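Local structure of WbbM protein (Klebsiella pneumoniae, 6U4B) at residues D129-Y132 and E133-G137; L138-E141 and T142-C146; K482-E486 and E487-A491; F490-L493 and M494-K498. The protein is a bifunctional O-antigen polymerase that forms a trimer and probably transfers sugars through two glycosyltransferase modules, one of them carrying magnesium. One frame throughout, in Å; residues are numbered along the deposited sequence.

Contact 1: residues D129-Y132 and E133-G137; sequences DEEY and EKIFG
The carbonyl oxygen of Glu131 takes two backbone N-H groups: a bond from Ile135 N at 2.9 Å, and a weak, bent one from Lys134 N, which is bonded chiefly to Glu130 O. Beside it, Ile135 CG2 lies 3.9 Å from CG of Glu131, the two chains meeting at a slant. One residue on, Phe136 N bonds Tyr132 O at 3.3 Å, and the side chains of the same two residues form an aromatic pair. The edge of Phe136 is directed at the face of Tyr132 in an offset edge-to-face (T-shaped) arrangement, ring centroids 5.2 Å apart and planes at 76°. Phe136 CD2 comes to 3.4 Å from both CD1 and CE1 of Tyr132. With chi1 at 173°, the Tyr132 ring trails on the carbonyl side of its own residue, where Phe136 can meet it. Ile135 CG1 covers one face of the Phe136 ring, 3.6 Å above its plane.

These residues make up the short helix 130-135 and its two ends. Asp129 is the N-cap, its OD2 accepting a weak bond from Glu131 N. The other end closes in a Schellman motif, with Gly137 as the C-prime residue at positive phi: Leu138 N reaches back to Glu133 O, and Gly137 N bonds Lys134 O weakly. The buried phenol Tyr132 OH is bonded to Thr283 and His106, which fixes the far end of the ring, while Glu133 OE2 accepts from the backbone N of Asn43. Phe115 meets Phe136 edge-to-face, and Val123 and His125 of strand 122-125 touch the same side chain.

Contact 2: residues L138-E141 and T142-C146; sequences LNEE and TIQRC
Asn139 OD1 accepts two bonds from Thr142: one from the hydroxyl OG1 at 2.9 Å and one from the backbone N at 3.0 Å. The backbone N-H points well at the oxygen (161°), although the nitrogen stands out of the amide plane; the hydroxyl comes in more from the flank, with a C=O...donor angle of 118°. Two donors from one residue hold the amide of Asn139 against rotation. Its chi1 of 48° tucks CG between the backbone N and the carbonyl carbon, and this bends OD1 back over the first turn. In Thr142, OG1 lies beside the backbone N, letting hydroxyl and N-H converge on one acceptor.

Asn139 is thus the N-cap of helix 140-146, serving an N-H of the first turn that has no helical carbonyl ahead of it. The regular i to i+4 bonding begins at once, Ile143 N to Asn139 O at 3.0 Å, and continues with Gln144 N to Glu140 O.

Beyond the polar cap, Ile143 CD1 extends to 4.2 Å from Leu138 CA. Ile143 also touches Val29 and Ile31 of strand 29-35, along with Ile46 and Phe109. Elsewhere on the turn, the chains of Glu140 and Gln144 run side by side in the same direction, OE1 of the former coming to 4.1 Å from CG of the latter, while Gln144 NE2 bonds weakly to Asn27 O.

Contact 3: residues K482-E486 and E487-A491; sequences KQMVE and ENTFA
Gln483 and Glu487, one turn apart, are joined by a side-chain bond of 3.0 Å from Gln483 NE2 to Glu487 OE2. It is nearly straight (172°), and the carboxylate oxygen lies in the amide plane of Gln483. The converse is less regular: NE2 meets OE2 on its anti side, 25° out of the carboxylate plane, and the two flat groups stand almost perpendicular, at 84°. The Gln483 chain bends at chi2, which brings its amide to the extended chain of Glu487. In the backbone, Glu487 N bonds Gln483 O at 3.0 Å. A salt bridge from Arg517 to the same OE2 holds the carboxylate, so the amide of Gln483 is the second partner of a charge that is already paired.

Farther along, helix 481-487 gives way to helix 489-499 through a Schellman motif. Asn488, at positive phi, is its C-prime residue: Thr489 N bonds Met484 O at 3.0 Å, in the carbonyl plane and on a lone pair, while Asn488 N bonds Val485 O weakly. Asn488 is also the N-cap of the next helix, with OD1 accepting a weak bond from Ala491 N. A water donates to Met484 O at 2.7 Å and accepts from Phe490 N at 2.8 Å, bridging the two helices at the bend. Beside this junction, CG of Met484 packs 3.8 Å from CB of Thr489, the two side chains crossing at a slant. Phe514 touches both of them, and Pro393 touches Met484.

Contact 4: residues F490-L493 and M494-K498; sequences FAEL and MRVLK
Met494 and Phe490 form a Met-aromatic contact one turn apart on helix 489-499, on the side of the helix that packs inward. Met494 CG is the atom over the ring: it stands 3.9 Å from the ring centroid, 21° off the normal, in a CH-pi contact displaced toward the rim near CZ. The sulfur takes an oblique position, SD lying 4.5 Å from the same centroid, and CE curls past to reach 3.7 Å from Phe490 CE2. Bends at chi2 and chi3 wrap the Met494 chain around that border of the ring. Phe490 has CG opposite its own N (chi1 175°), which swings the ring along the helix toward Met494.

A second pair lies on another side. Glu492 and Arg495 run side by side in a salt bridge, with Arg495 NH2 bonded to Glu492 OE2 at 2.7 Å and nearly straight (174°). The oxygen lies in the guanidinium plane, but NH2 stands above the carboxylate plane. A weaker bond of 3.3 Å from Arg495 NE to Glu492 OE1 makes the grip two-pronged. Alongside, Val496 N bonds Glu492 O at 2.9 Å.

Pro393 and Gln394 of helix 392-395 touch Phe490, and Phe391 touches Met494. Leu493 and Val496 pack against Val513 of helix 505-513, while Ile509 meets Val496 and Leu497. The arrangement is that of an amphipathic helix in the family 8 glycosyltransferase region, with an apolar side against helices 392-395 and 505-513 and the nearby loops, and an i to i+3 ion pair on a more exposed one.

How the contacts relate
The four contacts form two local pairs in different family regions of the chain. Contacts 1 and 2 lie in the DUF4422 range, their centres 12 Å apart. Leu138 N probably bonds Glu133 O at 2.9 Å, completing the turn between their helices, and Leu138 CD1 packs 3.4 Å from Tyr132 CE2. Contacts 3 and 4 belong to the glycosyltransferase family 8 range; they share Phe490 and Ala491, and their centres are 11 Å apart. The two pairs do not touch: contacts 1 and 3 come nearest, about 12 Å between closest atoms. All four lie away from the magnesium site of Asp406, Asp408 and His560.

Contact 1: residues D129-Y132 and E133-G137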
loop_
_atom_site.group_PDB
_atom_site.type_symbol
_atom_site.label_atom_id
_atom_site.label_comp_id
_atom_site.label_asym_id
_atom_site.label_seq_id
_atom_site.Cartn_x
_atom_site.Cartn_y
_atom_site.Cartn_z
ATOM N N ASP A 129 17.954 -35.779 34.987
ATOM C CA ASP A 129 19.058 -35.086 35.639
ATOM C C ASP A 129 20.355 -35.861 35.447
ATOM O O ASP A 129 20.406 -36.814 34.663
ATOM C CB ASP A 129 18.769 -34.878 37.128
ATOM C CG ASP A 129 18.362 -36.159 37.832
ATOM O OD1 ASP A 129 17.216 -36.614 37.637
ATOM O OD2 ASP A 129 19.193 -36.719 38.577
ATOM N N GLU A 130 21.410 -35.458 36.158
ATOM C CA GLU A 130 22.695 -36.132 36.007
ATOM C C GLU A 130 22.670 -37.540 36.590
ATOM O O GLU A 130 23.343 -38.434 36.063
ATOM C CB GLU A 130 23.804 -35.295 36.646
ATOM C CG GLU A 130 24.395 -34.248 35.705
ATOM C CD GLU A 130 25.287 -33.246 36.414
ATOM O OE1 GLU A 130 24.814 -32.125 36.698
ATOM O OE2 GLU A 130 26.459 -33.581 36.695
ATOM N N GLU A 131 21.906 -37.761 37.665
ATOM C CA GLU A 131 21.776 -39.110 38.212
ATOM C C GLU A 131 21.053 -40.033 37.238
ATOM O O GLU A 131 21.407 -41.212 37.111
ATOM C CB GLU A 131 21.040 -39.071 39.549
ATOM C CG GLU A 131 20.796 -40.445 40.155
ATOM C CD GLU A 131 19.710 -40.434 41.213
ATOM O OE1 GLU A 131 19.017 -39.404 41.342
ATOM O OE2 GLU A 131 19.549 -41.457 41.912
ATOM N N TYR A 132 20.031 -39.514 36.553
ATOM C CA TYR A 132 19.295 -40.302 35.570
ATOM C C TYR A 132 20.226 -40.837 34.489
ATOM O O TYR A 132 20.198 -42.029 34.162
ATOM C CB TYR A 132 18.183 -39.445 34.958
ATOM C CG TYR A 132 17.437 -40.085 33.804
ATOM C CD1 TYR A 132 16.429 -41.011 34.033
ATOM C CD2 TYR A 132 17.724 -39.743 32.489
ATOM C CE1 TYR A 132 15.737 -41.591 32.987
ATOM C CE2 TYR A 132 17.036 -40.318 31.435
ATOM C CZ TYR A 132 16.045 -41.243 31.691
ATOM O OH TYR A 132 15.356 -41.824 30.649
ATOM N N GLU A 133 21.068 -39.966 33.932
ATOM C CA GLU A 133 21.979 -40.380 32.874
ATOM C C GLU A 133 23.065 -41.313 33.395
ATOM O O GLU A 133 23.603 -42.123 32.631
ATOM C CB GLU A 133 22.596 -39.148 32.213
ATOM C CG GLU A 133 21.583 -38.281 31.478
ATOM C CD GLU A 133 22.136 -36.919 31.108
ATOM O OE1 GLU A 133 22.193 -36.037 31.994
ATOM O OE2 GLU A 133 22.526 -36.733 29.939
ATOM N N LYS A 134 23.392 -41.223 34.686
ATOM C CA LYS A 134 24.420 -42.085 35.259
ATOM C C LYS A 134 23.898 -43.497 35.504
ATOM O O LYS A 134 24.537 -44.477 35.108
ATOM C CB LYS A 134 24.948 -41.479 36.561
ATOM C CG LYS A 134 26.071 -42.278 37.214
ATOM C CD LYS A 134 27.383 -42.119 36.458
ATOM C CE LYS A 134 28.515 -42.897 37.126
ATOM N NZ LYS A 134 28.366 -44.375 36.976
ATOM N N ILE A 135 22.741 -43.624 36.161
ATOM C CA ILE A 135 22.274 -44.950 36.558
ATOM C C ILE A 135 21.809 -45.753 35.349
ATOM O O ILE A 135 21.913 -46.986 35.337
ATOM C CB ILE A 135 21.164 -44.843 37.622
ATOM C CG1 ILE A 135 19.895 -44.222 37.033
ATOM C CG2 ILE A 135 21.650 -44.036 38.817
ATOM C CD1 ILE A 135 18.721 -44.235 37.987
ATOM N N PHE A 136 21.302 -45.085 34.317
ATOM C CA PHE A 136 20.812 -45.755 33.125
ATOM C C PHE A 136 21.831 -45.748 31.995
ATOM O O PHE A 136 21.493 -46.104 30.863
ATOM C CB PHE A 136 19.492 -45.121 32.682
ATOM C CG PHE A 136 18.391 -45.291 33.686
ATOM C CD1 PHE A 136 18.170 -46.524 34.281
ATOM C CD2 PHE A 136 17.601 -44.221 34.067
ATOM C CE1 PHE A 136 17.167 -46.693 35.218
ATOM C CE2 PHE A 136 16.595 -44.381 35.005
ATOM C CZ PHE A 136 16.378 -45.619 35.581
ATOM N N GLY A 137 23.069 -45.359 32.285
ATOM C CA GLY A 137 24.158 -45.497 31.332
ATOM C C GLY A 137 23.979 -44.715 30.050
ATOM O O GLY A 137 24.363 -45.196 28.977
#

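Contact 2: residues L138-E141 and T142-C146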
loop_
_atom_site.group_PDB
_atom_site.type_symbol
_atom_site.label_atom_id
_atom_site.label_comp_id
_atom_site.label_asym_id
_atom_site.label_seq_id
_atom_site.Cartn_x
_atom_site.Cartn_y
_atom_site.Cartn_z
ATOM N N LEU A 138 23.406 -43.517 30.138
ATOM C CA LEU A 138 23.162 -42.686 28.960
ATOM C C LEU A 138 24.349 -41.756 28.705
ATOM O O LEU A 138 24.252 -40.530 28.749
ATOM C CB LEU A 138 21.860 -41.910 29.128
ATOM C CG LEU A 138 20.604 -42.781 29.103
ATOM C CD1 LEU A 138 19.414 -42.017 29.645
ATOM C CD2 LEU A 138 20.321 -43.277 27.689
ATOM N N ASN A 139 25.495 -42.381 28.441
ATOM C CA ASN A 139 26.719 -41.665 28.116
ATOM C C ASN A 139 27.506 -42.492 27.111
ATOM O O ASN A 139 27.209 -43.666 26.875
ATOM C CB ASN A 139 27.553 -41.377 29.369
ATOM C CG ASN A 139 27.723 -42.598 30.248
ATOM O OD1 ASN A 139 28.545 -43.470 29.967
ATOM N ND2 ASN A 139 26.942 -42.669 31.321
ATOM N N GLU A 140 28.525 -41.863 26.520
ATOM C CA GLU A 140 29.271 -42.512 25.445
ATOM C C GLU A 140 29.933 -43.802 25.915
ATOM O O GLU A 140 29.870 -44.824 25.221
ATOM C CB GLU A 140 30.316 -41.553 24.873
ATOM C CG GLU A 140 31.396 -42.242 24.053
ATOM C CD GLU A 140 31.673 -41.539 22.741
ATOM O OE1 GLU A 140 31.963 -42.235 21.746
ATOM O OE2 GLU A 140 31.597 -40.292 22.700
ATOM N N GLU A 141 30.569 -43.779 27.089
ATOM C CA GLU A 141 31.319 -44.946 27.547
ATOM C C GLU A 141 30.405 -46.142 27.789
ATOM O O GLU A 141 30.700 -47.258 27.346
ATOM C CB GLU A 141 32.103 -44.610 28.816
ATOM C CG GLU A 141 33.312 -43.728 28.597
ATOM C CD GLU A 141 34.487 -44.146 29.457
ATOM O OE1 GLU A 141 35.124 -45.171 29.133
ATOM O OE2 GLU A 141 34.761 -43.466 30.469
ATOM N N THR A 142 29.293 -45.933 28.499
ATOM C CA THR A 142 28.418 -47.051 28.834
ATOM C C THR A 142 27.682 -47.568 27.605
ATOM O O THR A 142 27.467 -48.778 27.466
ATOM C CB THR A 142 27.425 -46.637 29.918
ATOM O OG1 THR A 142 28.135 -46.103 31.042
ATOM C CG2 THR A 142 26.613 -47.839 30.374
ATOM N N ILE A 143 27.292 -46.669 26.701
ATOM C CA ILE A 143 26.595 -47.094 25.492
ATOM C C ILE A 143 27.536 -47.851 24.563
ATOM O O ILE A 143 27.122 -48.800 23.885
ATOM C CB ILE A 143 25.952 -45.875 24.803
ATOM C CG1 ILE A 143 24.808 -45.331 25.662
ATOM C CG2 ILE A 143 25.452 -46.230 23.410
ATOM C CD1 ILE A 143 24.128 -44.109 25.089
ATOM N N GLN A 144 28.817 -47.470 24.529
ATOM C CA GLN A 144 29.767 -48.145 23.649
ATOM C C GLN A 144 30.040 -49.574 24.105
ATOM O O GLN A 144 30.098 -50.494 23.279
ATOM C CB GLN A 144 31.068 -47.347 23.570
ATOM C CG GLN A 144 31.024 -46.188 22.584
ATOM C CD GLN A 144 31.858 -46.448 21.345
ATOM O OE1 GLN A 144 32.987 -46.932 21.433
ATOM N NE2 GLN A 144 31.302 -46.131 20.181
ATOM N N ARG A 145 30.216 -49.785 25.412
ATOM C CA ARG A 145 30.438 -51.140 25.908
ATOM C C ARG A 145 29.189 -52.002 25.764
ATOM O O ARG A 145 29.290 -53.230 25.655
ATOM C CB ARG A 145 30.893 -51.110 27.369
ATOM C CG ARG A 145 32.316 -50.609 27.587
ATOM C CD ARG A 145 32.953 -51.281 28.801
ATOM N NE ARG A 145 34.344 -50.880 28.996
ATOM C CZ ARG A 145 35.191 -51.492 29.818
ATOM N NH1 ARG A 145 34.795 -52.542 30.525
ATOM N NH2 ARG A 145 36.439 -51.056 29.932
ATOM N N CYS A 146 28.010 -51.385 25.754
ATOM C CA CYS A 146 26.781 -52.160 25.651
ATOM C C CYS A 146 26.561 -52.681 24.237
ATOM O O CYS A 146 25.911 -53.719 24.061
ATOM C CB CYS A 146 25.598 -51.308 26.100
ATOM S SG CYS A 146 24.027 -52.183 26.260
#

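Contact 3: residues K482-E486 and E487-A491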
loop_
_atom_site.group_PDB
_atom_site.type_symbol
_atom_site.label_atom_id
_atom_site.label_comp_id
_atom_site.label_asym_id
_atom_site.label_seq_id
_atom_site.Cartn_x
_atom_site.Cartn_y
_atom_site.Cartn_z
ATOM N N LYS A 482 26.108 -12.084 27.999
ATOM C CA LYS A 482 27.419 -12.657 28.296
ATOM C C LYS A 482 27.834 -12.379 29.736
ATOM O O LYS A 482 28.382 -13.259 30.412
ATOM C CB LYS A 482 28.469 -12.119 27.323
ATOM C CG LYS A 482 29.897 -12.461 27.729
ATOM C CD LYS A 482 30.718 -12.985 26.562
ATOM C CE LYS A 482 31.016 -11.896 25.549
ATOM N NZ LYS A 482 31.925 -12.388 24.476
ATOM N N GLN A 483 27.575 -11.165 30.226
ATOM C CA GLN A 483 27.894 -10.856 31.616
ATOM C C GLN A 483 26.964 -11.598 32.569
ATOM O O GLN A 483 27.400 -12.063 33.628
ATOM C CB GLN A 483 27.818 -9.349 31.852
ATOM C CG GLN A 483 28.441 -8.897 33.161
ATOM C CD GLN A 483 29.941 -9.127 33.200
ATOM O OE1 GLN A 483 30.613 -9.105 32.169
ATOM N NE2 GLN A 483 30.472 -9.356 34.396
ATOM N N MET A 484 25.682 -11.718 32.210
ATOM C CA MET A 484 24.746 -12.452 33.055
ATOM C C MET A 484 25.112 -13.927 33.152
ATOM O O MET A 484 24.880 -14.555 34.190
ATOM C CB MET A 484 23.320 -12.296 32.527
ATOM C CG MET A 484 22.763 -10.896 32.659
ATOM S SD MET A 484 21.033 -10.795 32.169
ATOM C CE MET A 484 20.718 -9.061 32.468
ATOM N N VAL A 485 25.674 -14.497 32.083
ATOM C CA VAL A 485 26.105 -15.890 32.131
ATOM C C VAL A 485 27.279 -16.050 33.088
ATOM O O VAL A 485 27.327 -17.002 33.878
ATOM C CB VAL A 485 26.448 -16.389 30.715
ATOM C CG1 VAL A 485 27.159 -17.734 30.783
ATOM C CG2 VAL A 485 25.188 -16.490 29.874
ATOM N N GLU A 486 28.236 -15.120 33.045
ATOM C CA GLU A 486 29.398 -15.225 33.920
ATOM C C GLU A 486 29.009 -15.065 35.384
ATOM O O GLU A 486 29.541 -15.766 36.252
ATOM C CB GLU A 486 30.451 -14.187 33.526
ATOM C CG GLU A 486 31.548 -13.976 34.573
ATOM C CD GLU A 486 32.553 -15.123 34.646
ATOM O OE1 GLU A 486 33.768 -14.839 34.716
ATOM O OE2 GLU A 486 32.141 -16.304 34.642
ATOM N N GLU A 487 28.082 -14.158 35.680
ATOM C CA GLU A 487 27.658 -13.906 37.051
ATOM C C GLU A 487 26.504 -14.797 37.496
ATOM O O GLU A 487 26.108 -14.730 38.664
ATOM C CB GLU A 487 27.259 -12.435 37.216
ATOM C CG GLU A 487 28.359 -11.447 36.864
ATOM C CD GLU A 487 27.976 -10.013 37.177
ATOM O OE1 GLU A 487 26.902 -9.798 37.780
ATOM O OE2 GLU A 487 28.751 -9.098 36.823
ATOM N N ASN A 488 25.972 -15.632 36.599
ATOM C CA ASN A 488 24.782 -16.444 36.870
ATOM C C ASN A 488 23.643 -15.579 37.410
ATOM O O ASN A 488 22.970 -15.930 38.382
ATOM C CB ASN A 488 25.097 -17.597 37.824
ATOM C CG ASN A 488 24.156 -18.776 37.641
ATOM O OD1 ASN A 488 23.038 -18.622 37.142
ATOM N ND2 ASN A 488 24.604 -19.957 38.042
ATOM N N THR A 489 23.438 -14.424 36.769
ATOM C CA THR A 489 22.364 -13.516 37.158
ATOM C C THR A 489 21.008 -14.209 37.153
ATOM O O THR A 489 20.132 -13.873 37.960
ATOM C CB THR A 489 22.341 -12.308 36.213
ATOM O OG1 THR A 489 23.632 -11.687 36.197
ATOM C CG2 THR A 489 21.297 -11.287 36.655
ATOM N N PHE A 490 20.820 -15.190 36.266
ATOM C CA PHE A 490 19.526 -15.854 36.159
ATOM C C PHE A 490 19.134 -16.528 37.467
ATOM O O PHE A 490 17.965 -16.481 37.870
ATOM C CB PHE A 490 19.553 -16.872 35.021
ATOM C CG PHE A 490 18.305 -17.693 34.920
ATOM C CD1 PHE A 490 18.296 -19.019 35.323
ATOM C CD2 PHE A 490 17.134 -17.134 34.440
ATOM C CE1 PHE A 490 17.142 -19.775 35.235
ATOM C CE2 PHE A 490 15.979 -17.883 34.351
ATOM C CZ PHE A 490 15.981 -19.204 34.747
ATOM N N ALA A 491 20.098 -17.162 38.145
ATOM C CA ALA A 491 19.803 -17.806 39.421
ATOM C C ALA A 491 19.338 -16.788 40.456
ATOM O O ALA A 491 18.448 -17.076 41.265
ATOM C CB ALA A 491 21.032 -18.563 39.927
HETATM O O HOH W 1 22.546 -15.811 34.094
#

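Contact 4: residues F490-L493 and M494-K498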
loop_
_atom_site.group_PDB
_atom_site.type_symbol
_atom_site.label_atom_id
_atom_site.label_comp_id
_atom_site.label_asym_id
_atom_site.label_seq_id
_atom_site.Cartn_x
_atom_site.Cartn_y
_atom_site.Cartn_z
ATOM N N PHE A 490 20.820 -15.190 36.266
ATOM C CA PHE A 490 19.526 -15.854 36.159
ATOM C C PHE A 490 19.134 -16.528 37.467
ATOM O O PHE A 490 17.965 -16.481 37.870
ATOM C CB PHE A 490 19.553 -16.872 35.021
ATOM C CG PHE A 490 18.305 -17.693 34.920
ATOM C CD1 PHE A 490 18.296 -19.019 35.323
ATOM C CD2 PHE A 490 17.134 -17.134 34.440
ATOM C CE1 PHE A 490 17.142 -19.775 35.235
ATOM C CE2 PHE A 490 15.979 -17.883 34.351
ATOM C CZ PHE A 490 15.981 -19.204 34.747
ATOM N N ALA A 491 20.098 -17.162 38.145
ATOM C CA ALA A 491 19.803 -17.806 39.421
ATOM C C ALA A 491 19.338 -16.788 40.456
ATOM O O ALA A 491 18.448 -17.076 41.265
ATOM C CB ALA A 491 21.032 -18.563 39.927
ATOM N N GLU A 492 19.930 -15.593 40.443
ATOM C CA GLU A 492 19.506 -14.544 41.363
ATOM C C GLU A 492 18.108 -14.041 41.021
ATOM O O GLU A 492 17.289 -13.806 41.919
ATOM C CB GLU A 492 20.513 -13.394 41.343
ATOM C CG GLU A 492 20.164 -12.239 42.268
ATOM C CD GLU A 492 20.402 -12.565 43.732
ATOM O OE1 GLU A 492 20.965 -13.643 44.027
ATOM O OE2 GLU A 492 20.027 -11.738 44.588
ATOM N N LEU A 493 17.820 -13.866 39.727
ATOM C CA LEU A 493 16.480 -13.462 39.310
ATOM C C LEU A 493 15.430 -14.452 39.799
ATOM O O LEU A 493 14.368 -14.049 40.291
ATOM C CB LEU A 493 16.421 -13.330 37.788
ATOM C CG LEU A 493 17.254 -12.234 37.118
ATOM C CD1 LEU A 493 17.272 -12.428 35.608
ATOM C CD2 LEU A 493 16.725 -10.849 37.474
ATOM N N MET A 494 15.714 -15.752 39.679
ATOM C CA MET A 494 14.783 -16.761 40.167
ATOM C C MET A 494 14.640 -16.694 41.681
ATOM O O MET A 494 13.525 -16.788 42.210
ATOM C CB MET A 494 15.245 -18.152 39.732
ATOM C CG MET A 494 15.224 -18.367 38.222
ATOM S SD MET A 494 13.579 -18.206 37.488
ATOM C CE MET A 494 13.621 -16.525 36.859
ATOM N N ARG A 495 15.756 -16.526 42.396
ATOM C CA ARG A 495 15.689 -16.433 43.850
ATOM C C ARG A 495 14.815 -15.263 44.286
ATOM O O ARG A 495 13.966 -15.412 45.173
ATOM C CB ARG A 495 17.095 -16.302 44.433
ATOM C CG ARG A 495 17.156 -16.535 45.937
ATOM C CD ARG A 495 18.496 -16.092 46.498
ATOM N NE ARG A 495 18.746 -14.674 46.244
ATOM C CZ ARG A 495 18.338 -13.690 47.039
ATOM N NH1 ARG A 495 17.657 -13.967 48.144
ATOM N NH2 ARG A 495 18.610 -12.430 46.728
ATOM N N VAL A 496 14.993 -14.098 43.657
ATOM C CA VAL A 496 14.182 -12.931 43.994
ATOM C C VAL A 496 12.720 -13.176 43.636
ATOM O O VAL A 496 11.811 -12.766 44.369
ATOM C CB VAL A 496 14.743 -11.678 43.295
ATOM C CG1 VAL A 496 13.751 -10.525 43.368
ATOM C CG2 VAL A 496 16.069 -11.278 43.917
ATOM N N LEU A 497 12.468 -13.852 42.511
ATOM C CA LEU A 497 11.097 -14.179 42.127
ATOM C C LEU A 497 10.409 -15.031 43.189
ATOM O O LEU A 497 9.224 -14.833 43.479
ATOM C CB LEU A 497 11.095 -14.895 40.774
ATOM C CG LEU A 497 9.778 -15.434 40.204
ATOM C CD1 LEU A 497 8.826 -14.302 39.843
ATOM C CD2 LEU A 497 10.052 -16.307 38.988
ATOM N N LYS A 498 11.141 -15.976 43.788
ATOM C CA LYS A 498 10.559 -16.843 44.813
ATOM C C LYS A 498 10.167 -16.069 46.062
ATOM O O LYS A 498 9.150 -16.376 46.694
ATOM C CB LYS A 498 11.544 -17.931 45.217
ATOM C CG LYS A 498 12.058 -18.806 44.102
ATOM C CD LYS A 498 12.875 -19.938 44.681
ATOM C CE LYS A 498 12.098 -20.662 45.763
ATOM N NZ LYS A 498 12.959 -21.553 46.584
#